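PDB 4JZ6: salicylaldehyde dehydrogenase NahF from Pseudomonas putida, which probably catalyses the NAD+-dependent oxidation of salicylaldehyde to salicylate, a step in the bacterial degradation of naphthalene. Local coordinates for residues 74-78 with 79-83; 53-56 with 57-60; 406-409 with 410-414; 319-322 with 323-327; 491-494 with 495-498. One frame throughout, in Å; residues are numbered along the deposited sequence.

Contact 1 (74-78 with 79-83); sequences KDVGP and SERRR
The carbonyls of G77 and P78 accept from R81 N (G77 O to R81 N 3.2 Å) and from R82 N, the opening i to i+4 bonds of helix 78-94 with G77 at its N-cap. R81 then folds its side chain back over this first turn, bent at chi3 (-79°), and grips V76 O side-on with two nitrogens: NH2 lies 3.0 Å and NE 3.1 Å from V76 O. The oxygen sits at the guanidinium edge, in its plane; NH2 arrives in the carbonyl plane, whereas NE stands well above it. P78 lies over one guanidinium face, its N 3.3 Å from R81 NH2 without bonding to it. A leucine at R81 would probably leave V76 O without its two donors and free the loop before the helix to shift. V76 CG1, anti to its own N (chi1 169°), rests 3.8 Å from E80 CB. The contact lies at the surface, where the loop leaving helix 56-73 enters helix 78-94. R82 reaches away to T133 OG1 and to the carbonyls of A129 and S130 at the end of helix 111-130, and R81 NH1 makes a weak bond to V181 O at the end of helix 170-181.

Contact 2 (53-56 with 57-60); sequences NATV and TDAI
T55 and D58 close a capping box at the start of helix 56-73, T55 being the N-cap. Its reciprocal hydrogen bonds run from D58 N to T55 OG1 (3.2 Å) and from T55 N to D58 OD2 (2.9 Å, N-H...O angle 162°), the latter on the anti lone pair of OD2. T55 holds OG1 between its backbone N and carbonyl carbon (chi1 62°), and this turns the hydroxyl onto the first helical turn. The same OG1 lies 2.8 Å from D58 OD2 and also meets S32 OG, so the hydroxyl has several polar partners. Main-chain bonds carry the helix onward: A59 N to T55 O (3.1 Å) and I60 N to V56 O (3.0 Å). Apolar contacts are looser. V56 CG1 lies 4.3 Å from I60 CG1 along the helix, and A54 CB is 4.1 Å from D58 CB. Beyond the turn, A59 packs on L218 of strand 215-218 and on I228 and L232 of helix 225-233. The D58 carboxylate is buried, yet OD2 receives N-H groups from T55 and S32 and lies at the helix N-terminus, a setting that would probably favour its ionised form and keep the carboxylate from turning.

Contact 3 (406-409 with 410-414); sequences RCKG and EAEAI. With SO4 (sulfate ion), chain F.
E412 reaches back to K408 across a strand-to-helix turn, where strand 401-407 of the seven-stranded mixed sheet gives way to helix 410-418 with G409 at the N-cap. The tight part is the E412 side chain against C407 and K408. E412, extended with CG anti to its N (chi1 -175°), directs OE1 at K408 N in a nearly straight bond whose modelled length of 2.4 Å is doubtful; its CD rests 3.7 Å from C407 CB. C407 SG packs 4.0 Å from A413 CB, and A413 N bonds to G409 O. An alanine at E412 would probably leave K408 N without this acceptor and open a gap beside C407 CB. The looser, more exposed part holds a sulfate, probably from the crystallisation liquor, at the helix N-terminus: A411 N donates to its O4 (3.2 Å, angle 169°), E410 N weakly to O3. The backbone angles of G409 suit glycine, and its CA lies close to the sulfate. One water accepts from E412 N (2.7 Å) and donates to K408 O and sulfate O4.

Contact 4 (319-322 with 323-327); sequences ARFV and EKTER. With SO4 (sulfate ion), chain E.
E326 crosses V322, one turn back in helix 311-327, at a slant. E326 CB stands 3.5 Å and E326 CG 3.4 Å from V322 O, the carbonyl that also takes the E326 N-H. CD meets both oxygen and methyl, 3.7 Å from V322 O and 3.8 Å from V322 CG1. At the tip the carboxylate splits, OE2 going to the methyl (3.6 Å from V322 CG1) and OE1 staying 3.8 Å from V322 O. The chain runs extended beyond CG, and CG sits beside its backbone N (chi1 -75°), which brings it back along the helix. T325 makes a second kind of contact with the preceding turn. Its OG1 donates to F321 O (2.7 Å) from above the carbonyl plane, while T325 N reaches that oxygen from the opposite face, so one buried carbonyl holds two donors. OG1 also meets the F321 ring obliquely, near CE1. On the outer side E323 forms a network with R327 and, at longer range, K324. R320 extends to a sulfate, NH1 lying 3.2 Å from its O4 at the guanidinium edge, and pairs with E316 through NH2; I282 N, N283 N and R431 also hold that ion. F321 and T325 face V290 and F294 of helix 282-294 and I382 of strand 381-384, while V322 settles on V368 and C369 of strand 366-369.

Contact 5 (491-494 with 495-498); sequences IEPF and EQQY
Q496 spends both amide hydrogens on residues a few places back: NE2 lies 3.1 Å from E492 OE1 and 3.1 Å from P493 O. Each bond lies close to the amide plane. E492 OE1 is met on its anti lone pair, and P493 O in its carbonyl plane. CG of Q496 sits between the backbone N and carbonyl carbon (chi1 50°), and from there the extended chain carries the amide back over the turn; carboxylate and amide planes stand 48° apart. E492 OE1 further accepts from a water (2.7 Å from OE1) that also touches Y498 OH (3.2 Å), and pairs with K144, whose NZ makes a weak bond to Q496 OE1 as well. Such a lysine probably favours the charged form of E492. The other oxygen, E492 OE2, is taken by T490 OG1 and by Q456 NE2 of the second subunit. Backbone groups of the turn are served by solvent: one water receives Q496 N (2.8 Å) and donates to F494 O. K287 NZ of the second subunit salt-bridges E495 OE2 and hydrogen-bonds Q496 O, and Y498 lays its ring near F291 there. This C-terminal tail follows strand 485-491, whose I491 pairs in parallel fashion with a strand of the second subunit. Such sheet extension across a dimer interface is characteristic of the oligomerisation arm of aldehyde dehydrogenases.

In the fold
Contacts 1 and 2 are joined in sequence by helix 56-73, contact 2 capping its start and contact 1 following its end; their centres are about 30 Å apart. Contacts 3 and 4 lie across the centre of the chain from contact 1, their nearest atoms about 7 Å apart: strand 401-407, leading to contact 3, runs beside strand 306-310, which leads into the helix of contact 4. Contact 5, at the subunit interface, has its centre about 74 Å from that of contact 4 but its nearest atoms about 17 Å from contact 1. All five lie away from both salicylaldehyde sites, one with W113 and C301, the other with K262 and Y471, and from E267, the predicted active-site residue.

Contact 1 (74-78 with 79-83)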
loop_
_atom_site.group_PDB
_atom_site.type_symbol
_atom_site.label_atom_id
_atom_site.label_comp_id
_atom_site.label_asym_id
_atom_site.label_seq_id
_atom_site.Cartn_x
_atom_site.Cartn_y
_atom_site.Cartn_z
ATOM N N LYS A 74 -22.296 -5.862 0.739
ATOM C CA LYS A 74 -21.689 -4.572 1.065
ATOM C C LYS A 74 -22.632 -3.711 1.897
ATOM O O LYS A 74 -22.195 -2.808 2.615
ATOM C CB LYS A 74 -21.282 -3.823 -0.203
ATOM C CG LYS A 74 -22.461 -3.362 -1.052
ATOM C CD LYS A 74 -22.001 -2.838 -2.402
ATOM C CE LYS A 74 -23.176 -2.593 -3.328
ATOM N NZ LYS A 74 -24.086 -1.524 -2.820
ATOM N N ASP A 75 -23.926 -4.006 1.811
ATOM C CA ASP A 75 -24.935 -3.209 2.500
ATOM C C ASP A 75 -25.434 -3.821 3.810
ATOM O O ASP A 75 -26.254 -3.219 4.499
ATOM C CB ASP A 75 -26.105 -2.913 1.565
ATOM C CG ASP A 75 -25.712 -2.003 0.419
ATOM O OD1 ASP A 75 -24.999 -1.005 0.670
ATOM O OD2 ASP A 75 -26.106 -2.292 -0.730
ATOM N N VAL A 76 -24.938 -5.006 4.159
ATOM C CA VAL A 76 -25.264 -5.621 5.448
ATOM C C VAL A 76 -24.749 -4.751 6.595
ATOM O O VAL A 76 -23.608 -4.285 6.563
ATOM C CB VAL A 76 -24.669 -7.045 5.567
ATOM C CG1 VAL A 76 -24.788 -7.570 6.994
ATOM C CG2 VAL A 76 -25.348 -7.981 4.593
ATOM N N GLY A 77 -25.592 -4.531 7.602
ATOM C CA GLY A 77 -25.268 -3.633 8.699
ATOM C C GLY A 77 -24.224 -4.178 9.655
ATOM O O GLY A 77 -23.873 -5.358 9.588
ATOM N N PRO A 78 -23.707 -3.317 10.547
ATOM C CA PRO A 78 -22.676 -3.711 11.515
ATOM C C PRO A 78 -23.155 -4.747 12.523
ATOM O O PRO A 78 -22.363 -5.602 12.931
ATOM C CB PRO A 78 -22.347 -2.402 12.240
ATOM C CG PRO A 78 -23.500 -1.501 11.972
ATOM C CD PRO A 78 -23.980 -1.871 10.604
ATOM N N SER A 79 -24.416 -4.669 12.931
ATOM C CA SER A 79 -24.934 -5.595 13.932
ATOM C C SER A 79 -24.903 -7.031 13.421
ATOM O O SER A 79 -24.448 -7.940 14.112
ATOM C CB SER A 79 -26.348 -5.204 14.344
ATOM O OG SER A 79 -26.322 -4.106 15.240
ATOM N N GLU A 80 -25.375 -7.221 12.196
ATOM C CA GLU A 80 -25.421 -8.543 11.593
ATOM C C GLU A 80 -24.024 -9.090 11.300
ATOM O O GLU A 80 -23.764 -10.275 11.504
ATOM C CB GLU A 80 -26.279 -8.516 10.326
ATOM C CG GLU A 80 -26.446 -9.859 9.642
ATOM C CD GLU A 80 -27.222 -10.859 10.474
ATOM O OE1 GLU A 80 -27.720 -10.496 11.566
ATOM O OE2 GLU A 80 -27.337 -12.026 10.039
ATOM N N ARG A 81 -23.126 -8.227 10.830
ATOM C CA ARG A 81 -21.746 -8.634 10.578
ATOM C C ARG A 81 -21.073 -9.122 11.860
ATOM O O ARG A 81 -20.432 -10.174 11.879
ATOM C CB ARG A 81 -20.944 -7.498 9.932
ATOM C CG ARG A 81 -20.884 -7.592 8.407
ATOM C CD ARG A 81 -20.117 -6.448 7.766
ATOM N NE ARG A 81 -20.916 -5.230 7.675
ATOM C CZ ARG A 81 -20.628 -4.091 8.301
ATOM N NH1 ARG A 81 -19.547 -3.999 9.068
ATOM N NH2 ARG A 81 -21.422 -3.033 8.154
ATOM N N ARG A 82 -21.239 -8.361 12.935
ATOM C CA ARG A 82 -20.674 -8.737 14.221
ATOM C C ARG A 82 -21.238 -10.076 14.710
ATOM O O ARG A 82 -20.488 -10.942 15.173
ATOM C CB ARG A 82 -20.919 -7.636 15.254
ATOM C CG ARG A 82 -20.494 -7.991 16.672
ATOM C CD ARG A 82 -20.694 -6.813 17.606
ATOM N NE ARG A 82 -19.746 -5.742 17.315
ATOM C CZ ARG A 82 -19.941 -4.457 17.604
ATOM N NH1 ARG A 82 -21.061 -4.056 18.189
ATOM N NH2 ARG A 82 -19.008 -3.569 17.301
ATOM N N ARG A 83 -22.553 -10.243 14.598
ATOM C CA ARG A 83 -23.212 -11.461 15.063
ATOM C C ARG A 83 -22.660 -12.675 14.322
ATOM O O ARG A 83 -22.309 -13.689 14.927
ATOM C CB ARG A 83 -24.721 -11.370 14.836
ATOM C CG ARG A 83 -25.540 -12.211 15.799
ATOM C CD ARG A 83 -26.828 -12.713 15.162
ATOM N NE ARG A 83 -26.577 -13.856 14.287
ATOM C CZ ARG A 83 -26.973 -13.929 13.021
ATOM N NH1 ARG A 83 -27.653 -12.928 12.489
ATOM N NH2 ARG A 83 -26.700 -15.005 12.291
#

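Contact 2 (53-56 with 57-60)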
loop_
_atom_site.group_PDB
_atom_site.type_symbol
_atom_site.label_atom_id
_atom_site.label_comp_id
_atom_site.label_asym_id
_atom_site.label_seq_id
_atom_site.Cartn_x
_atom_site.Cartn_y
_atom_site.Cartn_z
ATOM N N ASN A 53 -8.977 -30.485 -7.458
ATOM C CA ASN A 53 -7.902 -29.692 -8.042
ATOM C C ASN A 53 -8.458 -28.606 -8.945
ATOM O O ASN A 53 -8.694 -28.841 -10.124
ATOM C CB ASN A 53 -6.950 -30.594 -8.828
ATOM C CG ASN A 53 -5.592 -29.956 -9.054
ATOM O OD1 ASN A 53 -5.290 -28.888 -8.514
ATOM N ND2 ASN A 53 -4.757 -30.621 -9.845
ATOM N N ALA A 54 -8.660 -27.418 -8.381
ATOM C CA ALA A 54 -9.296 -26.311 -9.089
ATOM C C ALA A 54 -8.617 -25.979 -10.407
ATOM O O ALA A 54 -7.407 -26.132 -10.552
ATOM C CB ALA A 54 -9.340 -25.079 -8.204
ATOM N N THR A 55 -9.413 -25.540 -11.371
ATOM C CA THR A 55 -8.881 -25.040 -12.628
ATOM C C THR A 55 -9.027 -23.530 -12.647
ATOM O O THR A 55 -9.633 -22.947 -11.744
ATOM C CB THR A 55 -9.640 -25.598 -13.835
ATOM O OG1 THR A 55 -11.008 -25.175 -13.777
ATOM C CG2 THR A 55 -9.567 -27.115 -13.853
ATOM N N VAL A 56 -8.468 -22.904 -13.678
ATOM C CA VAL A 56 -8.633 -21.472 -13.878
ATOM C C VAL A 56 -10.116 -21.154 -14.010
ATOM O O VAL A 56 -10.600 -20.159 -13.460
ATOM C CB VAL A 56 -7.880 -20.999 -15.129
ATOM C CG1 VAL A 56 -8.304 -19.590 -15.509
ATOM C CG2 VAL A 56 -6.385 -21.065 -14.890
ATOM N N THR A 57 -10.835 -22.021 -14.720
ATOM C CA THR A 57 -12.275 -21.879 -14.873
ATOM C C THR A 57 -12.968 -21.798 -13.518
ATOM O O THR A 57 -13.831 -20.946 -13.312
ATOM C CB THR A 57 -12.886 -23.040 -15.685
ATOM O OG1 THR A 57 -12.253 -23.120 -16.969
ATOM C CG2 THR A 57 -14.377 -22.817 -15.876
ATOM N N ASP A 58 -12.582 -22.681 -12.597
ATOM C CA ASP A 58 -13.145 -22.676 -11.245
ATOM C C ASP A 58 -12.844 -21.360 -10.542
ATOM O O ASP A 58 -13.685 -20.816 -9.825
ATOM C CB ASP A 58 -12.608 -23.844 -10.407
ATOM C CG ASP A 58 -13.084 -25.203 -10.911
ATOM O OD1 ASP A 58 -14.302 -25.486 -10.831
ATOM O OD2 ASP A 58 -12.236 -25.998 -11.372
ATOM N N ALA A 59 -11.641 -20.844 -10.763
ATOM C CA ALA A 59 -11.218 -19.612 -10.117
ATOM C C ALA A 59 -12.051 -18.419 -10.583
ATOM O O ALA A 59 -12.407 -17.550 -9.787
ATOM C CB ALA A 59 -9.741 -19.366 -10.368
ATOM N N ILE A 60 -12.361 -18.376 -11.872
ATOM C CA ILE A 60 -13.159 -17.281 -12.400
ATOM C C ILE A 60 -14.592 -17.378 -11.875
ATOM O O ILE A 60 -15.218 -16.359 -11.560
ATOM C CB ILE A 60 -13.143 -17.255 -13.942
ATOM C CG1 ILE A 60 -11.702 -17.159 -14.453
ATOM C CG2 ILE A 60 -13.958 -16.096 -14.463
ATOM C CD1 ILE A 60 -10.908 -16.043 -13.815
#

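Contact 3 (406-409 with 410-414)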
loop_
_atom_site.group_PDB
_atom_site.type_symbol
_atom_site.label_atom_id
_atom_site.label_comp_id
_atom_site.label_asym_id
_atom_site.label_seq_id
_atom_site.Cartn_x
_atom_site.Cartn_y
_atom_site.Cartn_z
ATOM N N ARG A 406 27.695 -13.524 17.020
ATOM C CA ARG A 406 28.273 -12.832 18.158
ATOM C C ARG A 406 28.625 -11.406 17.764
ATOM O O ARG A 406 28.965 -11.137 16.610
ATOM C CB ARG A 406 29.509 -13.575 18.659
ATOM C CG ARG A 406 29.193 -14.914 19.296
ATOM C CD ARG A 406 30.386 -15.844 19.281
ATOM N NE ARG A 406 30.071 -17.127 19.899
ATOM C CZ ARG A 406 30.545 -17.534 21.072
ATOM N NH1 ARG A 406 30.193 -18.721 21.549
ATOM N NH2 ARG A 406 31.378 -16.765 21.765
ATOM N N CYS A 407 28.532 -10.491 18.724
ATOM C CA CYS A 407 28.818 -9.086 18.463
ATOM C C CYS A 407 29.418 -8.415 19.681
ATOM O O CYS A 407 29.353 -8.945 20.790
ATOM C CB CYS A 407 27.546 -8.344 18.052
ATOM S SG CYS A 407 26.328 -8.131 19.381
ATOM N N LYS A 408 30.000 -7.244 19.463
ATOM C CA LYS A 408 30.565 -6.455 20.545
ATOM C C LYS A 408 29.883 -5.099 20.628
ATOM O O LYS A 408 30.130 -4.216 19.809
ATOM C CB LYS A 408 32.075 -6.277 20.356
ATOM C CG LYS A 408 32.889 -7.490 20.776
ATOM C CD LYS A 408 34.075 -7.729 19.847
ATOM C CE LYS A 408 34.826 -9.006 20.225
ATOM N NZ LYS A 408 35.982 -9.279 19.320
ATOM N N GLY A 409 29.015 -4.938 21.615
ATOM C CA GLY A 409 28.459 -3.634 21.904
ATOM C C GLY A 409 27.079 -3.385 21.337
ATOM O O GLY A 409 26.619 -4.068 20.416
ATOM N N GLU A 410 26.426 -2.375 21.899
ATOM C CA GLU A 410 25.067 -2.008 21.544
ATOM C C GLU A 410 24.956 -1.561 20.093
ATOM O O GLU A 410 24.004 -1.920 19.391
ATOM C CB GLU A 410 24.600 -0.901 22.481
ATOM C CG GLU A 410 23.387 -0.139 22.021
ATOM C CD GLU A 410 23.056 0.986 22.969
ATOM O OE1 GLU A 410 22.127 1.768 22.675
ATOM O OE2 GLU A 410 23.733 1.085 24.016
ATOM N N ALA A 411 25.938 -0.784 19.645
ATOM C CA ALA A 411 25.927 -0.263 18.283
ATOM C C ALA A 411 26.006 -1.385 17.250
ATOM O O ALA A 411 25.220 -1.412 16.300
ATOM C CB ALA A 411 27.050 0.738 18.084
ATOM N N GLU A 412 26.945 -2.310 17.446
ATOM C CA GLU A 412 27.139 -3.413 16.506
ATOM C C GLU A 412 25.916 -4.328 16.474
ATOM O O GLU A 412 25.576 -4.884 15.429
ATOM C CB GLU A 412 28.415 -4.210 16.821
ATOM C CG GLU A 412 28.715 -5.299 15.790
ATOM C CD GLU A 412 29.893 -6.186 16.163
ATOM O OE1 GLU A 412 30.362 -6.118 17.319
ATOM O OE2 GLU A 412 30.349 -6.961 15.297
ATOM N N ALA A 413 25.252 -4.468 17.618
ATOM C CA ALA A 413 24.019 -5.244 17.689
ATOM C C ALA A 413 22.957 -4.652 16.767
ATOM O O ALA A 413 22.337 -5.364 15.975
ATOM C CB ALA A 413 23.506 -5.306 19.117
ATOM N N ILE A 414 22.754 -3.344 16.869
ATOM C CA ILE A 414 21.780 -2.660 16.027
ATOM C C ILE A 414 22.138 -2.830 14.554
ATOM O O ILE A 414 21.266 -3.091 13.719
ATOM C CB ILE A 414 21.684 -1.160 16.385
ATOM C CG1 ILE A 414 21.162 -1.004 17.817
ATOM C CG2 ILE A 414 20.783 -0.425 15.408
ATOM C CD1 ILE A 414 21.095 0.417 18.307
HETATM S S SO4 F . 28.795 0.187 22.724
HETATM O O1 SO4 F . 27.747 1.154 23.036
HETATM O O2 SO4 F . 30.094 0.833 22.897
HETATM O O3 SO4 F . 28.702 -0.949 23.645
HETATM O O4 SO4 F . 28.647 -0.251 21.336
HETATM O O HOH W 1 29.021 -1.553 19.078
#

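Contact 4 (319-322 with 323-327)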
loop_
_atom_site.group_PDB
_atom_site.type_symbol
_atom_site.label_atom_id
_atom_site.label_comp_id
_atom_site.label_asym_id
_atom_site.label_seq_id
_atom_site.Cartn_x
_atom_site.Cartn_y
_atom_site.Cartn_z
ATOM N N ALA A 319 25.895 -22.096 25.804
ATOM C CA ALA A 319 25.935 -23.335 26.576
ATOM C C ALA A 319 24.560 -23.707 27.137
ATOM O O ALA A 319 24.122 -24.851 27.014
ATOM C CB ALA A 319 26.965 -23.241 27.690
ATOM N N ARG A 320 23.879 -22.738 27.743
ATOM C CA ARG A 320 22.554 -22.986 28.307
ATOM C C ARG A 320 21.546 -23.311 27.209
ATOM O O ARG A 320 20.770 -24.261 27.328
ATOM C CB ARG A 320 22.070 -21.786 29.127
ATOM C CG ARG A 320 22.994 -21.396 30.266
ATOM C CD ARG A 320 22.240 -20.590 31.313
ATOM N NE ARG A 320 23.133 -19.800 32.158
ATOM C CZ ARG A 320 22.723 -18.835 32.978
ATOM N NH1 ARG A 320 21.431 -18.541 33.066
ATOM N NH2 ARG A 320 23.602 -18.160 33.708
ATOM N N PHE A 321 21.569 -22.510 26.148
ATOM C CA PHE A 321 20.705 -22.699 24.988
ATOM C C PHE A 321 20.844 -24.126 24.453
ATOM O O PHE A 321 19.848 -24.796 24.168
ATOM C CB PHE A 321 21.088 -21.685 23.908
ATOM C CG PHE A 321 20.116 -21.597 22.768
ATOM C CD1 PHE A 321 18.801 -22.011 22.916
ATOM C CD2 PHE A 321 20.523 -21.090 21.540
ATOM C CE1 PHE A 321 17.911 -21.925 21.855
ATOM C CE2 PHE A 321 19.643 -20.999 20.481
ATOM C CZ PHE A 321 18.334 -21.418 20.635
ATOM N N VAL A 322 22.083 -24.591 24.339
ATOM C CA VAL A 322 22.347 -25.917 23.801
ATOM C C VAL A 322 21.821 -27.007 24.730
ATOM O O VAL A 322 21.258 -28.006 24.277
ATOM C CB VAL A 322 23.850 -26.117 23.502
ATOM C CG1 VAL A 322 24.208 -27.604 23.432
ATOM C CG2 VAL A 322 24.217 -25.409 22.208
ATOM N N GLU A 323 21.987 -26.793 26.031
ATOM C CA GLU A 323 21.518 -27.745 27.027
ATOM C C GLU A 323 20.015 -27.966 26.874
ATOM O O GLU A 323 19.566 -29.099 26.692
ATOM C CB GLU A 323 21.860 -27.249 28.434
ATOM C CG GLU A 323 22.033 -28.347 29.468
ATOM C CD GLU A 323 20.709 -28.874 29.990
ATOM O OE1 GLU A 323 19.785 -28.056 30.207
ATOM O OE2 GLU A 323 20.596 -30.107 30.181
ATOM N N LYS A 324 19.248 -26.881 26.926
ATOM C CA LYS A 324 17.794 -26.950 26.778
ATOM C C LYS A 324 17.365 -27.559 25.441
ATOM O O LYS A 324 16.454 -28.390 25.381
ATOM C CB LYS A 324 17.182 -25.554 26.910
ATOM C CG LYS A 324 17.362 -24.915 28.265
ATOM C CD LYS A 324 16.800 -25.788 29.369
ATOM C CE LYS A 324 16.904 -25.088 30.715
ATOM N NZ LYS A 324 16.847 -26.042 31.859
ATOM N N THR A 325 18.023 -27.127 24.372
ATOM C CA THR A 325 17.661 -27.526 23.015
ATOM C C THR A 325 17.809 -29.034 22.778
ATOM O O THR A 325 16.917 -29.668 22.206
ATOM C CB THR A 325 18.470 -26.717 21.979
ATOM O OG1 THR A 325 18.167 -25.331 22.141
ATOM C CG2 THR A 325 18.127 -27.133 20.563
ATOM N N GLU A 326 18.929 -29.602 23.225
ATOM C CA GLU A 326 19.168 -31.043 23.110
ATOM C C GLU A 326 18.066 -31.866 23.779
ATOM O O GLU A 326 17.676 -32.922 23.271
ATOM C CB GLU A 326 20.524 -31.418 23.711
ATOM C CG GLU A 326 21.722 -31.042 22.856
ATOM C CD GLU A 326 23.036 -31.224 23.595
ATOM O OE1 GLU A 326 23.001 -31.385 24.837
ATOM O OE2 GLU A 326 24.102 -31.208 22.941
ATOM N N ARG A 327 17.564 -31.367 24.909
ATOM C CA ARG A 327 16.543 -32.064 25.693
ATOM C C ARG A 327 15.154 -32.079 25.029
ATOM O O ARG A 327 14.283 -32.843 25.442
ATOM C CB ARG A 327 16.438 -31.465 27.104
ATOM C CG ARG A 327 17.653 -31.678 28.011
ATOM C CD ARG A 327 17.208 -31.969 29.451
ATOM N NE ARG A 327 17.797 -31.092 30.468
ATOM C CZ ARG A 327 17.187 -30.031 31.003
ATOM N NH1 ARG A 327 17.803 -29.306 31.928
ATOM N NH2 ARG A 327 15.961 -29.691 30.617
HETATM S S SO4 E . 21.286 -14.669 34.696
HETATM O O1 SO4 E . 22.694 -15.020 34.869
HETATM O O2 SO4 E . 20.836 -13.924 35.869
HETATM O O3 SO4 E . 21.161 -13.832 33.508
HETATM O O4 SO4 E . 20.468 -15.873 34.540
#

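Contact 5 (491-494 with 495-498)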
loop_
_atom_site.group_PDB
_atom_site.type_symbol
_atom_site.label_atom_id
_atom_site.label_comp_id
_atom_site.label_asym_id
_atom_site.label_seq_id
_atom_site.Cartn_x
_atom_site.Cartn_y
_atom_site.Cartn_z
ATOM N N ILE A 491 -20.554 17.991 1.293
ATOM C CA ILE A 491 -21.933 18.381 1.038
ATOM C C ILE A 491 -21.987 19.902 1.017
ATOM O O ILE A 491 -21.793 20.555 2.041
ATOM C CB ILE A 491 -22.896 17.822 2.102
ATOM C CG1 ILE A 491 -22.704 16.310 2.253
ATOM C CG2 ILE A 491 -24.336 18.128 1.722
ATOM C CD1 ILE A 491 -23.587 15.699 3.296
ATOM N N GLU A 492 -22.244 20.464 -0.157
ATOM C CA GLU A 492 -22.012 21.883 -0.377
ATOM C C GLU A 492 -23.308 22.621 -0.661
ATOM O O GLU A 492 -24.294 22.010 -1.077
ATOM C CB GLU A 492 -21.016 22.059 -1.526
ATOM C CG GLU A 492 -19.732 21.259 -1.328
ATOM C CD GLU A 492 -18.837 21.266 -2.554
ATOM O OE1 GLU A 492 -18.905 22.245 -3.329
ATOM O OE2 GLU A 492 -18.075 20.290 -2.747
ATOM N N PRO A 493 -23.321 23.945 -0.413
ATOM C CA PRO A 493 -24.512 24.744 -0.699
ATOM C C PRO A 493 -24.763 24.822 -2.195
ATOM O O PRO A 493 -23.841 24.610 -2.977
ATOM C CB PRO A 493 -24.143 26.128 -0.147
ATOM C CG PRO A 493 -22.664 26.157 -0.137
ATOM C CD PRO A 493 -22.247 24.763 0.180
ATOM N N PHE A 494 -25.998 25.104 -2.592
ATOM C CA PHE A 494 -26.300 25.244 -4.005
ATOM C C PHE A 494 -25.565 26.457 -4.571
ATOM O O PHE A 494 -24.887 26.362 -5.595
ATOM C CB PHE A 494 -27.808 25.355 -4.234
ATOM C CG PHE A 494 -28.593 24.199 -3.674
ATOM C CD1 PHE A 494 -28.344 22.905 -4.096
ATOM C CD2 PHE A 494 -29.582 24.407 -2.729
ATOM C CE1 PHE A 494 -29.059 21.847 -3.585
ATOM C CE2 PHE A 494 -30.303 23.348 -2.219
ATOM C CZ PHE A 494 -30.041 22.069 -2.647
ATOM N N GLU A 495 -25.676 27.586 -3.881
ATOM C CA GLU A 495 -25.034 28.818 -4.317
ATOM C C GLU A 495 -23.604 28.937 -3.797
ATOM O O GLU A 495 -23.380 29.035 -2.592
ATOM C CB GLU A 495 -25.857 30.029 -3.871
ATOM C CG GLU A 495 -26.222 30.986 -4.997
ATOM C CD GLU A 495 -25.020 31.755 -5.529
ATOM O OE1 GLU A 495 -24.331 32.422 -4.727
ATOM O OE2 GLU A 495 -24.766 31.691 -6.752
ATOM N N GLN A 496 -22.641 28.914 -4.714
ATOM C CA GLN A 496 -21.249 29.222 -4.383
ATOM C C GLN A 496 -20.537 29.939 -5.544
ATOM O O GLN A 496 -20.999 29.903 -6.685
ATOM C CB GLN A 496 -20.485 27.970 -3.931
ATOM C CG GLN A 496 -20.615 26.770 -4.849
ATOM C CD GLN A 496 -19.983 25.507 -4.262
ATOM O OE1 GLN A 496 -18.758 25.377 -4.198
ATOM N NE2 GLN A 496 -20.823 24.574 -3.834
ATOM N N GLN A 497 -19.423 30.602 -5.241
ATOM C CA GLN A 497 -18.719 31.427 -6.221
ATOM C C GLN A 497 -17.565 30.703 -6.909
ATOM O O GLN A 497 -16.864 29.893 -6.296
ATOM C CB GLN A 497 -18.193 32.699 -5.559
ATOM C CG GLN A 497 -19.270 33.597 -4.980
ATOM C CD GLN A 497 -20.117 34.263 -6.049
ATOM O OE1 GLN A 497 -21.009 33.640 -6.638
ATOM N NE2 GLN A 497 -19.847 35.540 -6.303
ATOM N N TYR A 498 -17.373 31.010 -8.188
ATOM C CA TYR A 498 -16.258 30.468 -8.955
ATOM C C TYR A 498 -15.496 31.595 -9.655
ATOM O O TYR A 498 -16.095 32.588 -10.068
ATOM C CB TYR A 498 -16.762 29.450 -9.980
ATOM C CG TYR A 498 -17.413 28.234 -9.368
ATOM C CD1 TYR A 498 -16.664 27.103 -9.058
ATOM C CD2 TYR A 498 -18.780 28.214 -9.099
ATOM C CE1 TYR A 498 -17.256 25.991 -8.499
ATOM C CE2 TYR A 498 -19.377 27.108 -8.538
ATOM C CZ TYR A 498 -18.612 26.000 -8.241
ATOM O OH TYR A 498 -19.208 24.893 -7.686
HETATM O O HOH W 2 -17.631 23.154 -5.533
HETATM O O HOH W 3 -23.225 24.080 -5.890
HETATM O O HOH W 4 -23.705 27.977 -7.141
#